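Local coordinates for acetohydroxyacid synthase small subunit Related (Bacteroides thetaiotaomicron, PDB 2F06), which is of unknown function but binds histidine and is probably an amino-acid-sensing regulatory protein built from two ACT domains, related to the acetohydroxyacid synthase small subunit, at residues V5-I11 with A68-V74. Residues are numbered along the deposited sequence; the frame is centred on the assembly and turned at random.
Sequences VAKQLSI and AVNITDV
Residues 5-11 and 69-74 form neighbouring antiparallel strands, their axes 4.5 Å apart at closest and at 145°. The register runs from Ala-6 opposite Val-74 to Ile-11 opposite Val-69. Ala-6/Val-74, Gln-8/Thr-72 and Ser-10/Asn-70 are hydrogen-bonded pairs. In each, the N of Ala-6, Gln-8 or Ser-10 lies 2.8 Å from the O of Val-74, Thr-72 or Asn-70, respectively. The return bonds are Val-74 N to Ala-6 O (3.1 Å), Thr-72 N to Gln-8 O (2.9 Å) and Asn-70 N to Ser-10 O (2.9 Å). Lys-7, Leu-9, Ile-11, Val-69, Ile-71 and Asp-73 share one face. There Leu-9 CD2 meets Ile-71 CG1 and Ile-11 CG1 meets Val-69 CG1, both at 3.6 Å. Helix 55-64 packs on this face, and its Asp-56 makes a salt bridge with Lys-7. On the opposite face, Gln-8 (chi1 t, chi2 t) brings NE2 to 3.6 Å from Val-74 CG1; its amide hydrogen-bonds Tyr-102 and Tyr-104. This pairing of first and last strands is characteristic of the βαββαβ ACT fold; strand 69-80 continues into the second ACT domain.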
ATOM      1  N   VAL A   5      -1.060   8.530  24.155  1.00 28.32           N
ATOM      2  CA  VAL A   5      -1.340   8.695  22.734  1.00 25.99           C
ATOM      3  C   VAL A   5      -0.343   9.666  22.106  1.00 25.58           C
ATOM      4  O   VAL A   5      -0.216  10.841  22.489  1.00 24.25           O
ATOM      5  CB  VAL A   5      -2.806   9.115  22.430  1.00 26.12           C
ATOM      6  CG1 VAL A   5      -3.014   9.303  20.954  1.00 26.14           C
ATOM      7  CG2 VAL A   5      -3.798   8.063  22.912  1.00 27.04           C
ATOM      8  N   ALA A   6       0.382   9.149  21.125  1.00 25.07           N
ATOM      9  CA  ALA A   6       1.416   9.879  20.452  1.00 22.74           C
ATOM     10  C   ALA A   6       0.994  10.357  19.063  1.00 22.29           C
ATOM     11  O   ALA A   6       0.130   9.802  18.416  1.00 19.47           O
ATOM     12  CB  ALA A   6       2.667   9.041  20.383  1.00 23.15           C
ATOM     13  N   LYS A   7       1.648  11.416  18.615  1.00 22.01           N
ATOM     14  CA  LYS A   7       1.445  11.952  17.292  1.00 22.35           C
ATOM     15  C   LYS A   7       2.475  11.309  16.364  1.00 23.07           C
ATOM     16  O   LYS A   7       3.696  11.357  16.607  1.00 22.84           O
ATOM     17  CB  LYS A   7       1.578  13.480  17.319  1.00 22.52           C
ATOM     18  CG  LYS A   7       0.459  14.192  18.125  1.00 19.94           C
ATOM     19  CD  LYS A   7       0.705  15.710  18.133  1.00 25.19           C
ATOM     20  CE  LYS A   7      -0.579  16.481  17.779  1.00 31.08           C
ATOM     21  NZ  LYS A   7      -0.598  17.807  18.431  1.00 31.61           N
ATOM     22  N   GLN A   8       1.962  10.649  15.330  1.00 21.27           N
ATOM     23  CA  GLN A   8       2.791  10.178  14.262  1.00 20.91           C
ATOM     24  C   GLN A   8       2.631  11.079  13.042  1.00 20.55           C
ATOM     25  O   GLN A   8       1.523  11.424  12.642  1.00 21.83           O
ATOM     26  CB  GLN A   8       2.396   8.767  13.919  1.00 18.17           C
ATOM     27  CG  GLN A   8       3.123   8.188  12.732  1.00 21.14           C
ATOM     28  CD  GLN A   8       2.418   6.936  12.236  1.00 22.27           C
ATOM     29  OE1 GLN A   8       1.452   7.012  11.467  1.00 24.39           O
ATOM     30  NE2 GLN A   8       2.881   5.795  12.684  1.00 14.90           N
ATOM     31  N   LEU A   9       3.724  11.472  12.431  1.00 20.37           N
ATOM     32  CA  LEU A   9       3.614  12.177  11.155  1.00 20.82           C
ATOM     33  C   LEU A   9       3.490  11.176  10.007  1.00 20.12           C
ATOM     34  O   LEU A   9       4.224  10.180   9.916  1.00 18.09           O
ATOM     35  CB  LEU A   9       4.830  13.066  10.889  1.00 20.79           C
ATOM     36  CG  LEU A   9       5.166  14.213  11.850  1.00 23.71           C
ATOM     37  CD1 LEU A   9       6.165  15.134  11.224  1.00 25.10           C
ATOM     38  CD2 LEU A   9       3.987  15.026  12.179  1.00 26.75           C
ATOM     39  N   SER A  10       2.556  11.467   9.120  1.00 19.80           N
ATOM     40  CA  SER A  10       2.490  10.810   7.839  1.00 20.62           C
ATOM     41  C   SER A  10       2.773  11.812   6.756  1.00 21.57           C
ATOM     42  O   SER A  10       1.974  12.721   6.559  1.00 21.96           O
ATOM     43  CB  SER A  10       1.103  10.187   7.630  1.00 19.75           C
ATOM     44  OG  SER A  10       1.056   9.019   8.442  1.00 22.44           O
ATOM     45  N   ILE A  11       3.842  11.568   6.005  1.00 23.01           N
ATOM     46  CA  ILE A  11       4.313  12.483   5.035  1.00 24.56           C
ATOM     47  C   ILE A  11       4.300  11.880   3.606  1.00 26.53           C
ATOM     48  O   ILE A  11       4.945  10.820   3.350  1.00 26.62           O
ATOM     49  CB  ILE A  11       5.722  13.002   5.402  1.00 23.18           C
ATOM     50  CG1 ILE A  11       5.805  13.497   6.838  1.00 22.44           C
ATOM     51  CG2 ILE A  11       6.146  14.135   4.446  1.00 24.32           C
ATOM     52  CD1 ILE A  11       7.169  13.281   7.462  1.00 20.17           C
ATOM     53  N   ALA A  68       2.978  17.647   2.060  1.00 21.05           N
ATOM     54  CA  ALA A  68       1.702  17.208   2.552  1.00 22.03           C
ATOM     55  C   ALA A  68       1.947  16.266   3.761  1.00 21.29           C
ATOM     56  O   ALA A  68       2.536  15.219   3.615  1.00 22.18           O
ATOM     57  CB  ALA A  68       0.932  16.485   1.436  1.00 21.69           C
ATOM     58  N   VAL A  69       1.501  16.658   4.955  1.00 21.72           N
ATOM     59  CA  VAL A  69       1.706  15.912   6.211  1.00 22.44           C
ATOM     60  C   VAL A  69       0.419  15.837   6.970  1.00 22.23           C
ATOM     61  O   VAL A  69      -0.309  16.817   7.090  1.00 20.57           O
ATOM     62  CB  VAL A  69       2.590  16.695   7.249  1.00 23.90           C
ATOM     63  CG1 VAL A  69       3.354  15.745   8.190  1.00 23.79           C
ATOM     64  CG2 VAL A  69       3.495  17.637   6.598  1.00 25.45           C
ATOM     65  N   ASN A  70       0.184  14.708   7.595  1.00 23.71           N
ATOM     66  CA  ASN A  70      -1.008  14.508   8.415  1.00 24.86           C
ATOM     67  C   ASN A  70      -0.487  13.952   9.710  1.00 26.01           C
ATOM     68  O   ASN A  70       0.581  13.350   9.705  1.00 26.23           O
ATOM     69  CB  ASN A  70      -1.902  13.466   7.758  1.00 24.45           C
ATOM     70  CG  ASN A  70      -2.565  13.971   6.507  1.00 30.20           C
ATOM     71  OD1 ASN A  70      -2.854  15.152   6.344  1.00 27.09           O
ATOM     72  ND2 ASN A  70      -2.894  13.035   5.624  1.00 40.70           N
ATOM     73  N   ILE A  71      -1.212  14.150  10.812  1.00 26.21           N
ATOM     74  CA  ILE A  71      -0.852  13.540  12.107  1.00 26.04           C
ATOM     75  C   ILE A  71      -1.860  12.438  12.395  1.00 25.53           C
ATOM     76  O   ILE A  71      -3.027  12.579  12.055  1.00 24.12           O
ATOM     77  CB  ILE A  71      -0.765  14.609  13.235  1.00 28.34           C
ATOM     78  CG1 ILE A  71       0.483  15.462  13.023  1.00 29.85           C
ATOM     79  CG2 ILE A  71      -0.727  13.977  14.606  1.00 28.60           C
ATOM     80  CD1 ILE A  71       0.157  16.879  13.046  1.00 39.48           C
ATOM     81  N   THR A  72      -1.371  11.303  12.891  1.00 24.34           N
ATOM     82  CA  THR A  72      -2.206  10.149  13.295  1.00 25.33           C
ATOM     83  C   THR A  72      -1.863   9.824  14.738  1.00 23.06           C
ATOM     84  O   THR A  72      -0.714   9.999  15.127  1.00 21.29           O
ATOM     85  CB  THR A  72      -1.861   8.910  12.412  1.00 25.58           C
ATOM     86  OG1 THR A  72      -2.031   9.272  11.053  1.00 30.24           O
ATOM     87  CG2 THR A  72      -2.759   7.619  12.726  1.00 25.58           C
ATOM     88  N   ASP A  73      -2.847   9.339  15.506  1.00 23.24           N
ATOM     89  CA  ASP A  73      -2.644   8.886  16.892  1.00 21.29           C
ATOM     90  C   ASP A  73      -2.127   7.470  16.743  1.00 20.56           C
ATOM     91  O   ASP A  73      -2.663   6.701  15.964  1.00 20.15           O
ATOM     92  CB  ASP A  73      -3.944   8.815  17.710  1.00 21.58           C
ATOM     93  CG  ASP A  73      -4.697  10.140  17.806  1.00 25.65           C
ATOM     94  OD1 ASP A  73      -4.045  11.211  17.810  1.00 25.49           O
ATOM     95  OD2 ASP A  73      -5.990  10.088  17.858  1.00 32.79           O
ATOM     96  N   VAL A  74      -1.074   7.158  17.472  1.00 20.42           N
ATOM     97  CA  VAL A  74      -0.548   5.815  17.675  1.00 21.08           C
ATOM     98  C   VAL A  74      -0.143   5.711  19.178  1.00 21.06           C
ATOM     99  O   VAL A  74      -0.146   6.721  19.937  1.00 19.08           O
ATOM    100  CB  VAL A  74       0.749   5.609  16.816  1.00 20.89           C
ATOM    101  CG1 VAL A  74       0.392   5.699  15.301  1.00 19.51           C
ATOM    102  CG2 VAL A  74       1.835   6.659  17.201  1.00 19.59           C
TER